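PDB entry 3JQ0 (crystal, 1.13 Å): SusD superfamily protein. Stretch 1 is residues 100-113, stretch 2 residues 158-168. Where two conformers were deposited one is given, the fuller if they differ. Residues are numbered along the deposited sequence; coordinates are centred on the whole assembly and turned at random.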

ATOM      1  N   GLN A 100     -28.624  -6.874   3.854  1.00 15.84           N
ATOM      2  CA  GLN A 100     -28.108  -7.305   5.140  1.00 15.11           C
ATOM      3  C   GLN A 100     -26.781  -8.079   4.945  1.00 14.89           C
ATOM      4  O   GLN A 100     -25.746  -7.787   5.587  1.00 14.51           O
ATOM      5  CB  GLN A 100     -29.148  -8.162   5.859  1.00 16.56           C
ATOM      6  CG  GLN A 100     -28.744  -8.628   7.222  1.00 16.70           C
ATOM      7  CD  GLN A 100     -29.768  -9.577   7.856  1.00 18.45           C
ATOM      8  OE1 GLN A 100     -30.397 -10.399   7.151  1.00 22.07           O
ATOM      9  NE2 GLN A 100     -29.921  -9.482   9.161  1.00 19.77           N
ATOM     10  N   ASN A 101     -26.790  -9.054   4.052  1.00 14.23           N
ATOM     11  CA  ASN A 101     -25.598  -9.859   3.791  1.00 14.19           C
ATOM     12  C   ASN A 101     -24.447  -9.019   3.271  1.00 12.81           C
ATOM     13  O   ASN A 101     -23.297  -9.271   3.609  1.00 12.88           O
ATOM     14  CB  ASN A 101     -25.947 -11.011   2.846  1.00 15.30           C
ATOM     15  CG  ASN A 101     -26.736 -12.129   3.535  1.00 17.45           C
ATOM     16  OD1 ASN A 101     -26.756 -12.235   4.754  1.00 22.92           O
ATOM     17  ND2 ASN A 101     -27.338 -13.005   2.725  1.00 20.82           N
ATOM     18  N   TYR A 102     -24.741  -8.080   2.385  1.00 12.66           N
ATOM     19  CA  TYR A 102     -23.681  -7.270   1.809  1.00 12.01           C
ATOM     20  C   TYR A 102     -22.992  -6.456   2.914  1.00 11.62           C
ATOM     21  O   TYR A 102     -21.769  -6.369   2.972  1.00 10.98           O
ATOM     22  CB  TYR A 102     -24.178  -6.347   0.679  1.00 13.10           C
ATOM     23  CG  TYR A 102     -23.065  -6.006  -0.300  1.00 12.19           C
ATOM     24  CD1 TYR A 102     -22.692  -6.912  -1.304  1.00 13.26           C
ATOM     25  CD2 TYR A 102     -22.305  -4.846  -0.163  1.00 12.38           C
ATOM     26  CE1 TYR A 102     -21.685  -6.655  -2.164  1.00 13.64           C
ATOM     27  CE2 TYR A 102     -21.258  -4.575  -1.045  1.00 11.83           C
ATOM     28  CZ  TYR A 102     -20.956  -5.492  -2.023  1.00 12.66           C
ATOM     29  OH  TYR A 102     -19.912  -5.226  -2.887  1.00 14.61           O
ATOM     30  N   TYR A 103     -23.788  -5.839   3.787  1.00 11.56           N
ATOM     31  CA  TYR A 103     -23.206  -5.075   4.888  1.00 10.92           C
ATOM     32  C   TYR A 103     -22.365  -5.971   5.801  1.00 10.22           C
ATOM     33  O   TYR A 103     -21.294  -5.549   6.239  1.00 10.57           O
ATOM     34  CB  TYR A 103     -24.254  -4.387   5.732  1.00 11.35           C
ATOM     35  CG  TYR A 103     -24.972  -3.197   5.139  1.00 12.07           C
ATOM     36  CD1 TYR A 103     -24.316  -2.229   4.414  1.00 11.68           C
ATOM     37  CD2 TYR A 103     -26.325  -3.026   5.351  1.00 13.38           C
ATOM     38  CE1 TYR A 103     -24.962  -1.151   3.934  1.00 13.02           C
ATOM     39  CE2 TYR A 103     -26.983  -1.971   4.836  1.00 13.36           C
ATOM     40  CZ  TYR A 103     -26.321  -1.015   4.132  1.00 13.14           C
ATOM     41  OH  TYR A 103     -26.954   0.123   3.641  1.00 14.86           O
ATOM     42  N   LEU A 104     -22.815  -7.186   6.096  1.00 10.60           N
ATOM     43  CA  LEU A 104     -22.053  -8.086   6.937  1.00 10.72           C
ATOM     44  C   LEU A 104     -20.762  -8.490   6.219  1.00 10.05           C
ATOM     45  O   LEU A 104     -19.705  -8.550   6.866  1.00 10.19           O
ATOM     46  CB  LEU A 104     -22.893  -9.297   7.337  1.00 11.47           C
ATOM     47  CG  LEU A 104     -24.022  -9.012   8.322  1.00 13.97           C
ATOM     48  CD1 LEU A 104     -24.936 -10.234   8.547  1.00 15.16           C
ATOM     49  CD2 LEU A 104     -23.480  -8.507   9.632  1.00 14.14           C
ATOM     50  N   GLY A 105     -20.835  -8.739   4.907  1.00  9.75           N
ATOM     51  CA  GLY A 105     -19.618  -9.073   4.166  1.00  8.95           C
ATOM     52  C   GLY A 105     -18.607  -7.952   4.316  1.00  8.72           C
ATOM     53  O   GLY A 105     -17.408  -8.185   4.596  1.00  8.66           O
ATOM     54  N   GLU A 106     -19.080  -6.715   4.203  1.00  8.30           N
ATOM     55  CA  GLU A 106     -18.200  -5.575   4.348  1.00  7.90           C
ATOM     56  C   GLU A 106     -17.649  -5.400   5.755  1.00  8.59           C
ATOM     57  O   GLU A 106     -16.436  -5.110   5.917  1.00  8.87           O
ATOM     58  CB  GLU A 106     -18.890  -4.301   3.890  1.00  8.40           C
ATOM     59  CG  GLU A 106     -19.310  -4.292   2.439  1.00  8.92           C
ATOM     60  CD  GLU A 106     -19.839  -2.954   2.012  1.00  9.06           C
ATOM     61  OE1 GLU A 106     -20.738  -2.450   2.675  1.00 10.31           O
ATOM     62  OE2 GLU A 106     -19.394  -2.384   0.958  1.00  9.57           O
ATOM     63  N   ALA A 107     -18.503  -5.542   6.769  1.00  8.65           N
ATOM     64  CA  ALA A 107     -18.097  -5.277   8.130  1.00  8.70           C
ATOM     65  C   ALA A 107     -17.103  -6.332   8.645  1.00  8.56           C
ATOM     66  O   ALA A 107     -16.056  -5.997   9.217  1.00  8.68           O
ATOM     67  CB  ALA A 107     -19.315  -5.154   9.041  1.00  9.69           C
ATOM     68  N   TYR A 108     -17.428  -7.607   8.425  1.00  8.75           N
ATOM     69  CA  TYR A 108     -16.479  -8.672   8.807  1.00  9.06           C
ATOM     70  C   TYR A 108     -15.152  -8.493   8.035  1.00  8.40           C
ATOM     71  O   TYR A 108     -14.072  -8.721   8.602  1.00  8.45           O
ATOM     72  CB  TYR A 108     -17.099 -10.035   8.557  1.00  9.28           C
ATOM     73  CG  TYR A 108     -18.093 -10.500   9.591  1.00  9.69           C
ATOM     74  CD1 TYR A 108     -17.714 -10.697  10.892  1.00 10.33           C
ATOM     75  CD2 TYR A 108     -19.424 -10.736   9.250  1.00 10.43           C
ATOM     76  CE1 TYR A 108     -18.610 -11.155  11.858  1.00 11.84           C
ATOM     77  CE2 TYR A 108     -20.338 -11.199  10.205  1.00 12.68           C
ATOM     78  CZ  TYR A 108     -19.919 -11.393  11.490  1.00 13.64           C
ATOM     79  OH  TYR A 108     -20.818 -11.859  12.438  1.00 15.66           O
ATOM     80  N   GLY A 109     -15.223  -8.137   6.754  1.00  8.61           N
ATOM     81  CA  GLY A 109     -14.005  -7.977   5.948  1.00  8.48           C
ATOM     82  C   GLY A 109     -13.146  -6.833   6.475  1.00  7.54           C
ATOM     83  O   GLY A 109     -11.927  -6.987   6.629  1.00  7.80           O
HETATM   84  N   MSE A 110     -13.782  -5.677   6.751  1.00  7.85           N
HETATM   85  CA  MSE A 110     -13.033  -4.537   7.284  0.67  8.03           C
HETATM   86  C   MSE A 110     -12.430  -4.844   8.645  1.00  8.11           C
HETATM   87  O   MSE A 110     -11.299  -4.390   8.946  1.00  7.83           O
HETATM   88  CB  MSE A 110     -13.892  -3.289   7.345  0.67  9.05           C
HETATM   89  CG  MSE A 110     -14.262  -2.676   5.990  0.67  7.97           C
HETATM   90 SE   MSE A 110     -15.202  -0.991   6.138  0.67 11.47          SE
HETATM   91  CE  MSE A 110     -16.925  -1.701   6.707  0.67 10.32           C
ATOM     92  N   ARG A 111     -13.144  -5.594   9.486  1.00  8.18           N
ATOM     93  CA  ARG A 111     -12.580  -5.934  10.783  1.00  8.60           C
ATOM     94  C   ARG A 111     -11.305  -6.773  10.628  1.00  7.54           C
ATOM     95  O   ARG A 111     -10.261  -6.498  11.236  1.00  7.89           O
ATOM     96  CB  ARG A 111     -13.609  -6.649  11.683  1.00  8.20           C
ATOM     97  CG  ARG A 111     -13.075  -6.911  13.080  1.00  9.26           C
ATOM     98  CD  ARG A 111     -14.134  -7.231  14.082  1.00  9.28           C
ATOM     99  NE  ARG A 111     -14.672  -8.558  13.892  1.00  9.36           N
ATOM    100  CZ  ARG A 111     -15.674  -9.048  14.619  1.00  9.65           C
ATOM    101  NH1 ARG A 111     -16.306  -8.278  15.455  1.00 11.92           N
ATOM    102  NH2 ARG A 111     -16.039 -10.282  14.454  1.00 11.58           N
ATOM    103  N   ALA A 112     -11.376  -7.792   9.778  1.00  7.89           N
ATOM    104  CA  ALA A 112     -10.216  -8.648   9.497  1.00  7.42           C
ATOM    105  C   ALA A 112      -9.069  -7.812   8.919  1.00  6.98           C
ATOM    106  O   ALA A 112      -7.909  -8.031   9.260  1.00  7.46           O
ATOM    107  CB  ALA A 112     -10.621  -9.756   8.539  1.00  8.31           C
ATOM    108  N   TYR A 113      -9.395  -6.875   8.030  1.00  6.86           N
ATOM    109  CA  TYR A 113      -8.390  -6.039   7.385  1.00  7.07           C
ATOM    110  C   TYR A 113      -7.586  -5.234   8.403  1.00  7.23           C
ATOM    111  O   TYR A 113      -6.356  -5.170   8.380  1.00  7.26           O
ATOM    112  CB  TYR A 113      -9.119  -5.111   6.386  1.00  7.41           C
ATOM    113  CG  TYR A 113      -8.187  -4.184   5.666  1.00  8.12           C
ATOM    114  CD1 TYR A 113      -7.381  -4.616   4.605  1.00  7.89           C
ATOM    115  CD2 TYR A 113      -8.065  -2.858   6.062  1.00  8.54           C
ATOM    116  CE1 TYR A 113      -6.470  -3.736   3.978  1.00  8.89           C
ATOM    117  CE2 TYR A 113      -7.204  -1.995   5.421  1.00  9.96           C
ATOM    118  CZ  TYR A 113      -6.394  -2.428   4.435  1.00  9.35           C
ATOM    119  OH  TYR A 113      -5.453  -1.575   3.867  1.00 11.54           O
ATOM    120  N   LYS A 158     -11.437 -16.270  10.944  1.00  9.34           N
ATOM    121  CA  LYS A 158     -12.844 -16.427  11.239  0.52  9.22           C
ATOM    122  C   LYS A 158     -13.675 -15.315  10.608  1.00  8.97           C
ATOM    123  O   LYS A 158     -14.745 -15.550  10.060  1.00  9.76           O
ATOM    124  CB  LYS A 158     -13.015 -16.480  12.763  0.52  9.36           C
ATOM    125  CG  LYS A 158     -14.433 -16.775  13.265  0.52 10.41           C
ATOM    126  CD  LYS A 158     -14.494 -16.749  14.781  0.52 12.56           C
ATOM    127  CE  LYS A 158     -15.927 -16.944  15.278  0.52 15.32           C
ATOM    128  NZ  LYS A 158     -16.136 -16.652  16.711  0.52 19.51           N
ATOM    129  N   ASP A 159     -13.157 -14.082  10.703  1.00  9.04           N
ATOM    130  CA  ASP A 159     -13.856 -12.949  10.097  1.00  8.84           C
ATOM    131  C   ASP A 159     -13.829 -13.011   8.570  1.00  8.78           C
ATOM    132  O   ASP A 159     -14.799 -12.619   7.933  1.00  9.39           O
ATOM    133  CB  ASP A 159     -13.261 -11.663  10.637  1.00  8.76           C
ATOM    134  CG  ASP A 159     -13.720 -11.357  12.046  1.00  9.61           C
ATOM    135  OD1 ASP A 159     -14.807 -11.828  12.448  1.00 11.22           O
ATOM    136  OD2 ASP A 159     -13.002 -10.565  12.736  1.00 10.39           O
ATOM    137  N   ILE A 160     -12.716 -13.458   7.978  1.00  8.70           N
ATOM    138  CA  ILE A 160     -12.650 -13.647   6.532  1.00  8.72           C
ATOM    139  C   ILE A 160     -13.735 -14.671   6.107  1.00  8.94           C
ATOM    140  O   ILE A 160     -14.451 -14.472   5.121  1.00  9.16           O
ATOM    141  CB  ILE A 160     -11.248 -14.089   6.080  1.00  8.87           C
ATOM    142  CG1 ILE A 160     -10.274 -12.918   6.194  1.00  9.41           C
ATOM    143  CG2 ILE A 160     -11.292 -14.694   4.679  1.00  9.71           C
ATOM    144  CD1 ILE A 160      -8.822 -13.308   6.090  1.00 10.74           C
ATOM    145  N   GLN A 161     -13.823 -15.785   6.850  1.00  8.66           N
ATOM    146  CA  GLN A 161     -14.837 -16.794   6.535  1.00 10.06           C
ATOM    147  C   GLN A 161     -16.239 -16.187   6.638  1.00  9.54           C
ATOM    148  O   GLN A 161     -17.079 -16.418   5.788  1.00 10.02           O
ATOM    149  CB  GLN A 161     -14.654 -18.013   7.459  1.00 11.13           C
ATOM    150  CG  GLN A 161     -15.695 -19.126   7.301  1.00 15.13           C
ATOM    151  CD  GLN A 161     -15.482 -20.196   8.366  1.00 21.53           C
ATOM    152  OE1 GLN A 161     -15.483 -19.897   9.579  1.00 25.19           O
ATOM    153  NE2 GLN A 161     -15.285 -21.409   7.945  1.00 27.00           N
ATOM    154  N   ALA A 162     -16.507 -15.458   7.723  1.00  9.36           N
ATOM    155  CA  ALA A 162     -17.809 -14.829   7.902  1.00  9.53           C
ATOM    156  C   ALA A 162     -18.117 -13.874   6.748  1.00  9.57           C
ATOM    157  O   ALA A 162     -19.235 -13.808   6.223  1.00 10.51           O
ATOM    158  CB  ALA A 162     -17.916 -14.130   9.246  1.00 10.97           C
ATOM    159  N   SER A 163     -17.104 -13.100   6.346  1.00  8.87           N
ATOM    160  CA  SER A 163     -17.261 -12.134   5.259  1.00  8.97           C
ATOM    161  C   SER A 163     -17.601 -12.839   3.944  1.00  9.16           C
ATOM    162  O   SER A 163     -18.568 -12.480   3.265  1.00  9.67           O
ATOM    163  CB  SER A 163     -15.988 -11.319   5.117  1.00  8.66           C
ATOM    164  OG  SER A 163     -16.099 -10.422   4.000  1.00  8.56           O
ATOM    165  N   GLU A 164     -16.774 -13.805   3.564  1.00  8.80           N
ATOM    166  CA  GLU A 164     -16.963 -14.466   2.265  1.00  8.99           C
ATOM    167  C   GLU A 164     -18.285 -15.218   2.253  1.00  9.95           C
ATOM    168  O   GLU A 164     -18.951 -15.284   1.214  1.00 10.92           O
ATOM    169  CB  GLU A 164     -15.776 -15.333   1.894  1.00 10.67           C
ATOM    170  CG  GLU A 164     -15.627 -16.580   2.687  1.00 11.12           C
ATOM    171  CD  GLU A 164     -14.337 -17.344   2.397  1.00 12.28           C
ATOM    172  OE1 GLU A 164     -13.628 -17.080   1.419  1.00 14.50           O
ATOM    173  OE2 GLU A 164     -14.098 -18.318   3.147  1.00 15.65           O
ATOM    174  N   ASN A 165     -18.677 -15.788   3.392  1.00 10.46           N
ATOM    175  CA  ASN A 165     -19.957 -16.487   3.449  1.00 11.42           C
ATOM    176  C   ASN A 165     -21.134 -15.546   3.296  1.00 10.86           C
ATOM    177  O   ASN A 165     -22.117 -15.864   2.637  1.00 13.15           O
ATOM    178  CB  ASN A 165     -20.067 -17.260   4.756  1.00 12.70           C
ATOM    179  CG  ASN A 165     -19.244 -18.512   4.787  1.00 15.54           C
ATOM    180  OD1 ASN A 165     -18.663 -18.913   3.766  1.00 18.08           O
ATOM    181  ND2 ASN A 165     -19.139 -19.122   5.977  1.00 18.79           N
ATOM    182  N   ALA A 166     -21.032 -14.362   3.892  1.00 10.50           N
ATOM    183  CA  ALA A 166     -22.095 -13.342   3.758  1.00 10.79           C
ATOM    184  C   ALA A 166     -22.201 -12.857   2.292  1.00 10.95           C
ATOM    185  O   ALA A 166     -23.303 -12.726   1.772  1.00 12.00           O
ATOM    186  CB  ALA A 166     -21.836 -12.164   4.688  1.00 11.76           C
ATOM    187  N   PHE A 167     -21.075 -12.562   1.639  1.00 10.41           N
ATOM    188  CA  PHE A 167     -21.146 -12.102   0.249  1.00 10.16           C
ATOM    189  C   PHE A 167     -21.621 -13.231  -0.666  1.00 11.17           C
ATOM    190  O   PHE A 167     -22.297 -12.943  -1.676  1.00 12.52           O
ATOM    191  CB  PHE A 167     -19.771 -11.643  -0.212  1.00  9.71           C
ATOM    192  CG  PHE A 167     -19.317 -10.289   0.296  1.00  9.16           C
ATOM    193  CD1 PHE A 167     -20.079  -9.155   0.098  1.00 10.16           C
ATOM    194  CD2 PHE A 167     -18.084 -10.152   0.900  1.00  9.03           C
ATOM    195  CE1 PHE A 167     -19.613  -7.908   0.481  1.00  9.38           C
ATOM    196  CE2 PHE A 167     -17.622  -8.902   1.280  1.00  8.92           C
ATOM    197  CZ  PHE A 167     -18.384  -7.784   1.054  1.00  9.71           C
ATOM    198  N   GLY A 168     -21.204 -14.454  -0.386  1.00 11.18           N
ATOM    199  CA  GLY A 168     -21.496 -15.539  -1.302  1.00 12.77           C
ATOM    200  C   GLY A 168     -20.877 -15.319  -2.678  1.00 12.79           C
ATOM    201  O   GLY A 168     -19.784 -14.772  -2.831  1.00 13.52           O
TER

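Two nearly antiparallel helices, their N-to-C directions 158° apart, pack closely through glycine, alanine and serine, with a salt bridge at one end and an aromatic pair at the other. The axes approach to 7.5 Å, and the CA atoms of G105 and S163 lie 4.0 Å apart. G105 makes room for F167: its CA sits 3.6 Å from the centroid of the F167 ring, over the face, and a CB here would fall 2.6 Å from F167 CD1, a clash. F167 (chi1 m) leaves its helix sideways, but its ring end comes nearer the partner helix and sets its edge against the face of Y102 (Y102 CE1 to F167 CE1, 3.6 Å; planes at 69°). S163 OG donates a hydrogen bond to G105 O (2.7 Å), a carbonyl that also accepts G109 N within its own helix (3.1 Å). A CB on G109 would be only 3.2 Å from S163 OG. Two alanine methyls add close contacts: A166 CB lies 3.6 Å from G105 N, and A162 CB rests over one face of the Y108 ring, 3.6 Å from its centroid. Near the N-terminal part of stretch 2, R111 grips buried D159 with two hydrogen bonds, NH2 to OD1 (2.8 Å) and NE to OD2 (2.9 Å), pairing their charges. A112 CB packs against I160 CG1 (4.0 Å). Both sides summed, 615 Å² is buried.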